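Local coordinates for A207R protein, arginine decarboxylase (Paramecium bursaria Chlorella virus 1, PDB 2NV9) that decarboxylates arginine with pyridoxal 5'-phosphate as cofactor and belongs to the family of eukaryotic-like ornithine decarboxylases, at residues Thr42-Val47 against Asn63-Cys68; Ile131-Cys136 against Gly172-Val177; Ser179-Pro184 against Thr228-Tyr233; Ile210-Gly215 against Val250-Arg255. The protein carries 1 engineered substitution. All blocks are in the same frame, centred on the assembly; numbering follows the deposited sequence.

Contact 1. Residues Thr42-Val47 against Asn63-Cys68. With PLP (pyridoxal-5'-phosphate), chain J.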
# COMPACT_ATOMS: atom_id res chain seq x y z
N THR B 42 24.33 -15.89 -13.44
CA THR B 42 23.04 -16.59 -13.43
C THR B 42 21.99 -15.77 -12.70
O THR B 42 22.14 -15.49 -11.52
CB THR B 42 23.14 -17.97 -12.78
OG1 THR B 42 24.07 -18.77 -13.52
CG2 THR B 42 21.77 -18.60 -12.74
N PRO B 43 20.91 -15.39 -13.40
CA PRO B 43 19.90 -14.56 -12.72
C PRO B 43 18.92 -15.40 -11.85
O PRO B 43 18.35 -16.42 -12.30
CB PRO B 43 19.17 -13.86 -13.87
CG PRO B 43 19.33 -14.79 -15.05
CD PRO B 43 20.56 -15.66 -14.81
N HIS B 44 18.78 -14.95 -10.60
CA HIS B 44 17.78 -15.47 -9.68
C HIS B 44 16.70 -14.37 -9.58
O HIS B 44 16.90 -13.41 -8.87
CB HIS B 44 18.42 -15.77 -8.32
CG HIS B 44 19.21 -17.04 -8.30
ND1 HIS B 44 18.83 -18.14 -7.56
CD2 HIS B 44 20.36 -17.40 -8.93
CE1 HIS B 44 19.70 -19.12 -7.73
NE2 HIS B 44 20.66 -18.68 -8.53
N TYR B 45 15.62 -14.52 -10.34
CA TYR B 45 14.56 -13.52 -10.43
C TYR B 45 13.92 -13.19 -9.07
O TYR B 45 13.51 -14.10 -8.35
CB TYR B 45 13.48 -13.93 -11.44
CG TYR B 45 12.30 -12.98 -11.44
CD1 TYR B 45 11.07 -13.37 -10.92
CD2 TYR B 45 12.44 -11.66 -11.93
CE1 TYR B 45 9.98 -12.53 -10.93
CE2 TYR B 45 11.36 -10.78 -11.91
CZ TYR B 45 10.14 -11.21 -11.41
OH TYR B 45 9.07 -10.39 -11.41
N ALA B 46 13.89 -11.90 -8.72
CA ALA B 46 13.29 -11.44 -7.47
C ALA B 46 11.75 -11.50 -7.61
O ALA B 46 11.12 -10.59 -8.15
CB ALA B 46 13.76 -10.03 -7.07
N VAL B 47 11.17 -12.60 -7.15
CA VAL B 47 9.71 -12.85 -7.34
C VAL B 47 8.83 -11.74 -6.71
O VAL B 47 7.73 -11.48 -7.20
CB VAL B 47 9.21 -14.36 -7.09
CG1 VAL B 47 10.34 -15.42 -6.95
CG2 VAL B 47 8.04 -14.51 -6.07
N ASN B 63 15.18 -21.45 -17.91
CA ASN B 63 16.30 -21.78 -17.04
C ASN B 63 16.80 -20.62 -16.18
O ASN B 63 17.99 -20.56 -15.84
CB ASN B 63 17.44 -22.46 -17.84
CG ASN B 63 17.00 -23.76 -18.48
OD1 ASN B 63 16.22 -24.52 -17.88
ND2 ASN B 63 17.42 -23.99 -19.74
N VAL B 64 15.90 -19.68 -15.85
CA VAL B 64 16.24 -18.62 -14.92
C VAL B 64 15.88 -19.09 -13.52
O VAL B 64 14.86 -19.76 -13.32
CB VAL B 64 15.74 -17.15 -15.32
CG1 VAL B 64 14.90 -17.13 -16.57
CG2 VAL B 64 15.07 -16.38 -14.16
N ASN B 65 16.74 -18.77 -12.56
CA ASN B 65 16.53 -19.19 -11.19
C ASN B 65 15.70 -18.16 -10.38
O ASN B 65 15.15 -17.21 -10.94
CB ASN B 65 17.89 -19.55 -10.55
CG ASN B 65 18.48 -20.84 -11.14
OD1 ASN B 65 17.86 -21.48 -11.98
ND2 ASN B 65 19.69 -21.19 -10.72
N PHE B 66 15.63 -18.33 -9.07
CA PHE B 66 14.71 -17.56 -8.25
C PHE B 66 15.26 -17.03 -6.93
O PHE B 66 16.03 -17.72 -6.23
CB PHE B 66 13.40 -18.36 -8.03
CG PHE B 66 12.67 -18.64 -9.28
CD1 PHE B 66 11.77 -17.70 -9.81
CD2 PHE B 66 12.89 -19.82 -9.97
CE1 PHE B 66 11.09 -17.95 -11.00
CE2 PHE B 66 12.20 -20.10 -11.16
CZ PHE B 66 11.31 -19.19 -11.68
N ASP B 67 14.89 -15.78 -6.63
CA ASP B 67 15.19 -15.15 -5.36
C ASP B 67 13.84 -15.05 -4.64
O ASP B 67 12.96 -14.26 -5.06
CB ASP B 67 15.82 -13.74 -5.59
CG ASP B 67 15.72 -12.82 -4.40
OD1 ASP B 67 15.94 -11.58 -4.59
OD2 ASP B 67 15.41 -13.25 -3.28
N CYS B 68 13.68 -15.85 -3.58
CA CYS B 68 12.44 -15.83 -2.78
C CYS B 68 12.65 -15.13 -1.43
O CYS B 68 13.68 -15.33 -0.80
CB CYS B 68 11.90 -17.24 -2.56
SG CYS B 68 11.36 -18.09 -4.07
N1 PLP J . 17.23 -8.59 -4.04
C2 PLP J . 16.90 -8.06 -2.86
C2A PLP J . 17.56 -8.58 -1.56
C3 PLP J . 16.00 -7.00 -2.82
O3 PLP J . 15.71 -6.48 -1.61
C4 PLP J . 15.42 -6.51 -3.99
C4A PLP J . 14.40 -5.30 -3.97
O4A PLP J . 14.63 -4.25 -3.31
C5 PLP J . 15.77 -7.12 -5.20
C6 PLP J . 16.70 -8.16 -5.17
C5A PLP J . 15.24 -6.74 -6.58
O4P PLP J . 15.53 -5.34 -6.86
P PLP J . 15.33 -4.76 -8.31
O1P PLP J . 15.57 -3.30 -8.31
O2P PLP J . 16.21 -5.52 -9.36
O3P PLP J . 13.77 -5.07 -8.65

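Contact 2. Residues Ile131-Cys136 against Gly172-Val177. With PLP (pyridoxal-5'-phosphate), chain J.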
# COMPACT_ATOMS: atom_id res chain seq x y z
N ILE B 131 25.02 -16.97 2.65
CA ILE B 131 25.66 -15.91 1.90
C ILE B 131 25.59 -14.66 2.74
O ILE B 131 24.54 -14.19 3.10
CB ILE B 131 25.02 -15.67 0.49
CG1 ILE B 131 25.15 -16.94 -0.38
CG2 ILE B 131 25.60 -14.38 -0.16
CD1 ILE B 131 24.42 -16.90 -1.66
N LEU B 132 26.77 -14.12 3.07
CA LEU B 132 26.83 -12.95 3.89
C LEU B 132 26.50 -11.71 3.05
O LEU B 132 27.13 -11.43 2.02
CB LEU B 132 28.22 -12.87 4.53
CG LEU B 132 28.59 -11.88 5.64
CD1 LEU B 132 29.80 -11.05 5.25
CD2 LEU B 132 27.47 -11.08 6.29
N ARG B 133 25.51 -10.96 3.51
CA ARG B 133 25.11 -9.75 2.80
C ARG B 133 25.80 -8.52 3.41
O ARG B 133 25.64 -8.22 4.61
CB ARG B 133 23.58 -9.56 2.76
CG ARG B 133 23.17 -8.35 1.88
CD ARG B 133 21.67 -8.15 1.83
NE ARG B 133 21.28 -6.79 1.39
CZ ARG B 133 20.01 -6.42 1.22
NH1 ARG B 133 19.03 -7.30 1.45
NH2 ARG B 133 19.71 -5.19 0.80
N ILE B 134 26.55 -7.82 2.57
CA ILE B 134 27.26 -6.61 2.98
C ILE B 134 26.59 -5.32 2.49
O ILE B 134 26.00 -5.30 1.43
CB ILE B 134 28.77 -6.64 2.59
CG1 ILE B 134 28.99 -6.54 1.08
CG2 ILE B 134 29.48 -7.80 3.27
CD1 ILE B 134 30.42 -6.07 0.63
N ARG B 135 26.70 -4.27 3.28
CA ARG B 135 26.11 -3.00 2.89
C ARG B 135 27.05 -2.27 1.92
O ARG B 135 28.22 -2.03 2.24
CB ARG B 135 25.82 -2.12 4.13
CG ARG B 135 25.11 -0.86 3.74
CD ARG B 135 24.90 0.10 4.92
NE ARG B 135 24.37 1.40 4.48
CZ ARG B 135 23.85 2.32 5.30
NH1 ARG B 135 23.83 2.12 6.61
NH2 ARG B 135 23.39 3.47 4.80
N CYS B 136 26.53 -1.95 0.74
CA CYS B 136 27.26 -1.14 -0.27
C CYS B 136 26.31 -0.29 -1.07
O CYS B 136 25.63 -0.84 -1.97
CB CYS B 136 27.93 -2.08 -1.26
SG CYS B 136 29.15 -3.22 -0.55
N GLY B 172 29.42 -17.58 0.23
CA GLY B 172 29.64 -16.42 -0.58
C GLY B 172 29.20 -15.10 0.02
O GLY B 172 28.84 -15.01 1.19
N ILE B 173 29.22 -14.10 -0.84
CA ILE B 173 28.95 -12.72 -0.45
C ILE B 173 27.95 -12.10 -1.44
O ILE B 173 28.04 -12.33 -2.64
CB ILE B 173 30.27 -11.86 -0.38
CG1 ILE B 173 31.13 -12.29 0.82
CG2 ILE B 173 29.92 -10.39 -0.18
CD1 ILE B 173 32.06 -13.28 0.45
N SER B 174 27.03 -11.30 -0.89
CA SER B 174 26.07 -10.55 -1.69
C SER B 174 25.97 -9.08 -1.23
O SER B 174 26.44 -8.72 -0.16
CB SER B 174 24.67 -11.22 -1.63
OG SER B 174 24.04 -10.93 -0.39
N PHE B 175 25.38 -8.26 -2.08
CA PHE B 175 25.04 -6.87 -1.77
C PHE B 175 23.83 -6.52 -2.63
O PHE B 175 23.55 -7.20 -3.64
CB PHE B 175 26.22 -5.91 -2.08
CG PHE B 175 26.63 -5.92 -3.53
CD1 PHE B 175 25.96 -5.13 -4.47
CD2 PHE B 175 27.65 -6.75 -3.97
CE1 PHE B 175 26.34 -5.16 -5.82
CE2 PHE B 175 28.04 -6.78 -5.31
CZ PHE B 175 27.40 -5.99 -6.23
N HIS B 176 23.11 -5.49 -2.23
CA HIS B 176 22.19 -4.83 -3.12
C HIS B 176 22.42 -3.30 -2.97
O HIS B 176 22.33 -2.77 -1.88
CB HIS B 176 20.72 -5.24 -2.79
CG HIS B 176 19.75 -4.84 -3.86
ND1 HIS B 176 19.91 -3.69 -4.60
CD2 HIS B 176 18.62 -5.43 -4.31
CE1 HIS B 176 18.90 -3.59 -5.45
NE2 HIS B 176 18.11 -4.63 -5.30
N VAL B 177 22.77 -2.64 -4.06
CA VAL B 177 23.12 -1.22 -4.02
C VAL B 177 21.91 -0.32 -3.75
O VAL B 177 22.07 0.80 -3.31
CB VAL B 177 23.88 -0.74 -5.30
CG1 VAL B 177 25.21 -1.47 -5.45
CG2 VAL B 177 23.02 -0.91 -6.53
N1 PLP J . 17.23 -8.59 -4.04
C2 PLP J . 16.90 -8.06 -2.86
C2A PLP J . 17.56 -8.58 -1.56
C3 PLP J . 16.00 -7.00 -2.82
O3 PLP J . 15.71 -6.48 -1.61
C4 PLP J . 15.42 -6.51 -3.99
C4A PLP J . 14.40 -5.30 -3.97
O4A PLP J . 14.63 -4.25 -3.31
C5 PLP J . 15.77 -7.12 -5.20
C6 PLP J . 16.70 -8.16 -5.17
C5A PLP J . 15.24 -6.74 -6.58
O4P PLP J . 15.53 -5.34 -6.86
P PLP J . 15.33 -4.76 -8.31
O1P PLP J . 15.57 -3.30 -8.31
O2P PLP J . 16.21 -5.52 -9.36
O3P PLP J . 13.77 -5.07 -8.65
O HOH W 1 23.44 -5.03 0.69
O HOH W 2 23.54 -1.60 0.32

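Contact 3. Residues Ser179-Pro184 against Thr228-Tyr233. With PLP (pyridoxal-5'-phosphate), chain J.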
# COMPACT_ATOMS: atom_id res chain seq x y z
N SER B 179 17.32 -0.28 -5.02
CA SER B 179 16.48 -0.65 -6.13
C SER B 179 16.28 0.51 -7.09
O SER B 179 16.17 1.67 -6.66
CB SER B 179 15.15 -1.25 -5.63
OG SER B 179 14.36 -1.74 -6.70
N GLY B 180 16.32 0.23 -8.39
CA GLY B 180 16.23 1.30 -9.41
C GLY B 180 17.51 2.13 -9.44
O GLY B 180 17.49 3.34 -9.17
N SER B 181 18.60 1.47 -9.79
CA SER B 181 19.93 2.03 -9.85
C SER B 181 20.40 2.25 -11.29
O SER B 181 20.21 1.39 -12.15
CB SER B 181 20.95 1.11 -9.15
OG SER B 181 22.26 1.63 -9.34
N ARG B 182 20.99 3.43 -11.54
CA ARG B 182 21.62 3.79 -12.84
C ARG B 182 23.02 4.36 -12.60
O ARG B 182 23.51 5.28 -13.31
CB ARG B 182 20.73 4.79 -13.63
CG ARG B 182 19.30 4.26 -13.89
CD ARG B 182 18.56 5.12 -14.92
NE ARG B 182 17.47 4.40 -15.55
CZ ARG B 182 16.19 4.51 -15.20
NH1 ARG B 182 15.83 5.30 -14.17
NH2 ARG B 182 15.26 3.81 -15.85
N ASN B 183 23.67 3.78 -11.59
CA ASN B 183 25.02 4.18 -11.17
C ASN B 183 26.02 3.01 -11.32
O ASN B 183 26.15 2.19 -10.41
CB ASN B 183 24.95 4.66 -9.72
CG ASN B 183 26.28 5.17 -9.14
OD1 ASN B 183 26.29 5.66 -8.03
ND2 ASN B 183 27.37 5.07 -9.88
N PRO B 184 26.73 2.94 -12.47
CA PRO B 184 27.63 1.82 -12.72
C PRO B 184 28.75 1.80 -11.69
O PRO B 184 29.21 0.76 -11.31
CB PRO B 184 28.16 2.09 -14.13
CG PRO B 184 28.01 3.57 -14.35
CD PRO B 184 26.78 3.96 -13.57
N THR B 228 24.15 -0.89 -22.57
CA THR B 228 25.12 -1.65 -21.82
C THR B 228 25.91 -0.78 -20.83
O THR B 228 26.91 -1.24 -20.30
CB THR B 228 26.08 -2.42 -22.75
OG1 THR B 228 26.79 -1.51 -23.60
CG2 THR B 228 25.31 -3.42 -23.61
N TYR B 229 25.46 0.45 -20.55
CA TYR B 229 26.18 1.30 -19.57
C TYR B 229 26.45 0.62 -18.21
O TYR B 229 27.54 0.79 -17.64
CB TYR B 229 25.55 2.71 -19.42
CG TYR B 229 24.27 2.80 -18.62
CD1 TYR B 229 23.09 2.27 -19.12
CD2 TYR B 229 24.21 3.48 -17.39
CE1 TYR B 229 21.91 2.37 -18.43
CE2 TYR B 229 23.00 3.55 -16.66
CZ TYR B 229 21.87 3.02 -17.20
OH TYR B 229 20.65 3.07 -16.52
N MET B 230 25.50 -0.17 -17.72
CA MET B 230 25.64 -0.89 -16.45
C MET B 230 26.41 -2.24 -16.63
O MET B 230 27.39 -2.48 -15.95
CB MET B 230 24.25 -1.11 -15.76
CG MET B 230 23.41 0.19 -15.47
SD MET B 230 24.26 1.42 -14.38
CE MET B 230 23.94 0.63 -12.83
N SER B 231 25.95 -3.08 -17.57
CA SER B 231 26.56 -4.41 -17.85
C SER B 231 28.05 -4.36 -18.15
O SER B 231 28.82 -5.13 -17.59
CB SER B 231 25.81 -5.17 -18.96
OG SER B 231 25.87 -4.49 -20.18
N ASP B 232 28.46 -3.41 -19.00
CA ASP B 232 29.86 -3.23 -19.33
C ASP B 232 30.75 -3.09 -18.09
O ASP B 232 31.67 -3.87 -17.91
CB ASP B 232 30.04 -2.04 -20.27
CG ASP B 232 29.76 -2.39 -21.74
OD1 ASP B 232 29.39 -3.57 -22.05
OD2 ASP B 232 29.92 -1.47 -22.58
N TYR B 233 30.40 -2.15 -17.20
CA TYR B 233 31.22 -1.86 -15.99
C TYR B 233 31.11 -2.93 -14.89
O TYR B 233 32.08 -3.19 -14.17
CB TYR B 233 30.90 -0.47 -15.43
CG TYR B 233 32.08 0.24 -14.75
CD1 TYR B 233 33.35 0.28 -15.35
CD2 TYR B 233 31.92 0.87 -13.53
CE1 TYR B 233 34.44 0.95 -14.72
CE2 TYR B 233 32.98 1.54 -12.90
CZ TYR B 233 34.22 1.57 -13.47
OH TYR B 233 35.25 2.26 -12.80
N1 PLP J . 17.23 -8.59 -4.04
C2 PLP J . 16.90 -8.06 -2.86
C2A PLP J . 17.56 -8.58 -1.56
C3 PLP J . 16.00 -7.00 -2.82
O3 PLP J . 15.71 -6.48 -1.61
C4 PLP J . 15.42 -6.51 -3.99
C4A PLP J . 14.40 -5.30 -3.97
O4A PLP J . 14.63 -4.25 -3.31
C5 PLP J . 15.77 -7.12 -5.20
C6 PLP J . 16.70 -8.16 -5.17
C5A PLP J . 15.24 -6.74 -6.58
O4P PLP J . 15.53 -5.34 -6.86
P PLP J . 15.33 -4.76 -8.31
O1P PLP J . 15.57 -3.30 -8.31
O2P PLP J . 16.21 -5.52 -9.36
O3P PLP J . 13.77 -5.07 -8.65
O HOH W 3 20.19 0.32 -14.62

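Contact 4. Residues Ile210-Gly215 against Val250-Arg255. With PLP (pyridoxal-5'-phosphate), chain J.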
# COMPACT_ATOMS: atom_id res chain seq x y z
N ILE B 210 30.75 -18.09 -4.24
CA ILE B 210 29.65 -17.36 -4.84
C ILE B 210 29.78 -15.83 -4.66
O ILE B 210 29.96 -15.34 -3.55
CB ILE B 210 28.24 -17.85 -4.34
CG1 ILE B 210 27.95 -19.29 -4.79
CG2 ILE B 210 27.09 -16.93 -4.83
CD1 ILE B 210 26.56 -19.83 -4.33
N LEU B 211 29.67 -15.12 -5.78
CA LEU B 211 29.41 -13.67 -5.77
C LEU B 211 27.96 -13.43 -6.21
O LEU B 211 27.56 -13.88 -7.26
CB LEU B 211 30.36 -12.92 -6.70
CG LEU B 211 30.04 -11.44 -7.03
CD1 LEU B 211 30.21 -10.54 -5.79
CD2 LEU B 211 30.91 -10.93 -8.16
N ASP B 212 27.21 -12.70 -5.40
CA ASP B 212 25.84 -12.38 -5.70
C ASP B 212 25.74 -10.85 -5.79
O ASP B 212 25.87 -10.18 -4.77
CB ASP B 212 24.96 -12.91 -4.58
CG ASP B 212 23.47 -12.56 -4.76
OD1 ASP B 212 23.09 -11.68 -5.58
OD2 ASP B 212 22.68 -13.22 -4.05
N ILE B 213 25.55 -10.33 -7.00
CA ILE B 213 25.60 -8.86 -7.23
C ILE B 213 24.23 -8.20 -6.98
O ILE B 213 24.03 -7.00 -7.27
CB ILE B 213 26.09 -8.50 -8.65
CG1 ILE B 213 25.05 -8.91 -9.71
CG2 ILE B 213 27.52 -9.05 -8.89
CD1 ILE B 213 25.31 -8.41 -11.11
N GLY B 214 23.28 -8.98 -6.44
CA GLY B 214 21.95 -8.43 -6.07
C GLY B 214 21.18 -7.90 -7.27
O GLY B 214 21.38 -8.38 -8.40
N GLY B 215 20.32 -6.90 -7.04
CA GLY B 215 19.47 -6.36 -8.11
C GLY B 215 19.66 -4.88 -8.39
O GLY B 215 20.74 -4.34 -8.20
N VAL B 250 26.08 -14.86 -9.40
CA VAL B 250 24.62 -14.75 -9.55
C VAL B 250 24.17 -13.31 -9.33
O VAL B 250 24.96 -12.48 -8.89
CB VAL B 250 23.83 -15.74 -8.61
CG1 VAL B 250 24.37 -17.20 -8.83
CG2 VAL B 250 23.91 -15.33 -7.14
N ALA B 251 22.94 -13.02 -9.74
CA ALA B 251 22.30 -11.73 -9.50
C ALA B 251 20.87 -11.98 -8.98
O ALA B 251 20.34 -13.08 -9.12
CB ALA B 251 22.29 -10.88 -10.77
N GLU B 252 20.26 -10.95 -8.40
CA GLU B 252 18.85 -11.05 -7.96
C GLU B 252 17.98 -9.98 -8.69
O GLU B 252 17.41 -9.11 -8.04
CB GLU B 252 18.80 -10.84 -6.45
CG GLU B 252 19.77 -11.73 -5.66
CD GLU B 252 19.96 -11.29 -4.24
OE1 GLU B 252 19.62 -10.16 -3.91
OE2 GLU B 252 20.47 -12.07 -3.42
N PRO B 253 17.90 -10.04 -10.04
CA PRO B 253 17.19 -8.93 -10.71
C PRO B 253 15.66 -9.07 -10.58
O PRO B 253 15.14 -10.18 -10.70
CB PRO B 253 17.64 -9.06 -12.17
CG PRO B 253 17.89 -10.57 -12.33
CD PRO B 253 18.40 -11.06 -10.99
N GLY B 254 14.96 -7.96 -10.33
CA GLY B 254 13.48 -8.02 -10.39
C GLY B 254 13.00 -7.14 -11.55
O GLY B 254 12.55 -7.64 -12.59
N ARG B 255 13.17 -5.83 -11.39
CA ARG B 255 12.70 -4.85 -12.36
C ARG B 255 13.26 -5.05 -13.78
O ARG B 255 12.54 -4.79 -14.75
CB ARG B 255 12.94 -3.40 -11.86
CG ARG B 255 14.41 -3.09 -11.53
CD ARG B 255 14.59 -1.84 -10.55
NE ARG B 255 13.53 -0.89 -10.79
CZ ARG B 255 12.73 -0.34 -9.88
NH1 ARG B 255 12.80 -0.62 -8.57
NH2 ARG B 255 11.83 0.53 -10.31
N1 PLP J . 17.23 -8.59 -4.04
C2 PLP J . 16.90 -8.06 -2.86
C2A PLP J . 17.56 -8.58 -1.56
C3 PLP J . 16.00 -7.00 -2.82
O3 PLP J . 15.71 -6.48 -1.61
C4 PLP J . 15.42 -6.51 -3.99
C4A PLP J . 14.40 -5.30 -3.97
O4A PLP J . 14.63 -4.25 -3.31
C5 PLP J . 15.77 -7.12 -5.20
C6 PLP J . 16.70 -8.16 -5.17
C5A PLP J . 15.24 -6.74 -6.58
O4P PLP J . 15.53 -5.34 -6.86
P PLP J . 15.33 -4.76 -8.31
O1P PLP J . 15.57 -3.30 -8.31
O2P PLP J . 16.21 -5.52 -9.36
O3P PLP J . 13.77 -5.07 -8.65

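Contact 1. Residues Thr42-Val47 against Asn63-Cys68
N65, D67 and H44 bury the largest areas between T42-V47 and N63-C68, and their CB atoms all stand on one face of the strand pair. N65 CB sits 3.3 Å from the centroid of the H44 imidazole and 7° off the ring normal, a CH-pi contact over one face. The two side chains run alongside each other in the same direction, but the N65 amide is turned 80° to the ring, so the CB methylene, not the amide, lies on the ring. At the ring edge, H44 ND1 donates to F66 O (3.1 Å), with the acceptor in the imidazole plane. Face contact and edge bond together would restrain the rotation of the ring. The backbones pair in parallel, with bonds from Y45 N to N65 O and from D67 N to Y45 O (2.8 Å). This is the opening beta-alpha-beta unit of the TIM barrel, strand 41-46, helix 53-61 and strand 65-68. Y45 and F66 take the other face, where L55, L56 and M59 of that helix pack on them. The V47 side chain crosses that of F66 near a right angle, V47 CG1 lying 3.9 Å from F66 CD1. On the first face, D67 CG lies anti to the backbone N (chi1 160°), which brings D67 OD1 within 3.6 Å of A46 CB and 3.3 Å of PLP N1. A46 CB also touches PLP C5A.

Contact 2. Residues Ile131-Cys136 against Gly172-Val177
I131 packs tightly on S174 at the strand end of I131-C136 against G172-V177: I131 CG2 lies 3.5 Å from S174 N and 3.6 Å from S174 CB. Here the backbones are in parallel register, bonded from L132 N to G172 O, from S174 N to L132 O and from I134 N to S174 O. S174 OG, held between its own backbone N and carbonyl carbon (chi1 77°), rests against R133 CB and R133 CG, 3.5 Å from each. The pair closes the beta-alpha-beta unit of strand 129-133, helix 156-165 and strand 170-174 in the TIM barrel; L132 and I134 face that helix. Beyond S174 direct N-H to C=O bonds give way to two waters. Water 1 accepts from R133 NE in the guanidinium plane and from H176 N and donates to I134 O, while water 2 joins C136 N to H176 O. Over this wetter end R133 extends alongside H176, its guanidinium 34° from the imidazole plane and R133 NH2 3.7 Å from H176 CB. G178 N is hydrogen-bonded to H176 ND1, while the second ring nitrogen, H176 NE2, donates an almost straight bond to PLP O4P (3.1 Å, 176°).

Contact 3. Residues Ser179-Pro184 against Thr228-Tyr233
The Y229 ring has R182 O at its edge, in the ring plane, and M230 CG 3.5 Å above one face, displaced from the ring centre. The contact sets the loop after strand 170-174 of the TIM barrel, and the start of helix 184-204, against the first turn of helix 229-241. Y229 OH lies near the guanidinium plane of R182, the Y229 ring and the guanidinium being 12° apart; the hydroxyl rests 3.2 Å from R182 CG, against the arginine chain, which crosses the tyrosine obliquely. The Y233 ring has P184 O at its edge, 3.5 Å from Y233 CD2. D220 holds both polar ends, as a salt bridge to R182 NE and a hydrogen bond to Y229 OH. M230 bends at chi2 (-59°) and chi3 and folds its thioether under the loop: M230 SD reaches P184 CD at 3.7 Å and M230 CE comes to 3.4 Å from N183 N. P184, with the most area buried here, also sets its CB 4.0 Å from Y233 CB. At the far end of the loop, S179 OG donates to the PLP phosphate. Water 3 bridges the segments, donating to S181 O at 2.7 Å and weakly to Y229 OH at 3.4 Å.

Contact 4. Residues Ile210-Gly215 against Val250-Arg255
The pyridine-nitrogen side and the phosphate end of the PLP pocket are both served by I210-G215 and V250-R255, with D212 and E252 meeting beyond the ring nitrogen, close to the plane of the pyridine. E252 is extended beyond CG, which brings E252 OE1 to 2.9 Å from PLP N1, consistent with the acidic residue that faces the pyridine nitrogen in related decarboxylases. Its other oxygen, E252 OE2, comes to 2.6 Å from D212 OD2. The two side chains cross near a right angle and their carboxylate planes are 82° apart. D212 CG stands anti to the backbone N (chi1 177°), and D212 OD1 accepts from G214 N (2.8 Å) on the anti side, 27° out of the carboxylate plane. This Asx turn and V250 CG2, 3.7 Å from D212 CB, hold D212 in place as a second-shell residue that may orient E252.

The backbones pair in parallel, with V250 N bonded to L211 O and I213 N to V250 O. E252 N then donates to G214 O from well above the carbonyl plane, while I213 CG1 touches A251 CB at 3.6 Å. Past P253 the chain turns to the phosphate: G254 N donates to PLP O2P and R255 N to PLP O3P, each at 2.9 Å. The R255 guanidinium is engaged by E296 and S179. The loops after the neighbouring strands 210-212 and 248-251, with N-H groups at and just before the start of helix 255-258, form the phosphate site characteristic of many TIM barrels.

How the contacts relate
Contacts 1, 4 and 2 lie side by side on the parallel sheet of the TIM barrel, in the strand order 65-68, 41-46, 248-251, 210-212, 170-174, 129-133. Contact 4 is central: its centre is about 8 Å from that of contact 1 and 10 Å from that of contact 2, and probable backbone bonds such as H44 N to A251 O and D212 N to I173 O join the neighbouring strands. Contact 3 sits off the sheet, its centre about 13 Å from that of contact 4, which it meets where S179 OG approaches R255 NH1. Along the chain contacts 1, 2 and 3 come in series, while 3 and 4 alternate. All four converge on one PLP.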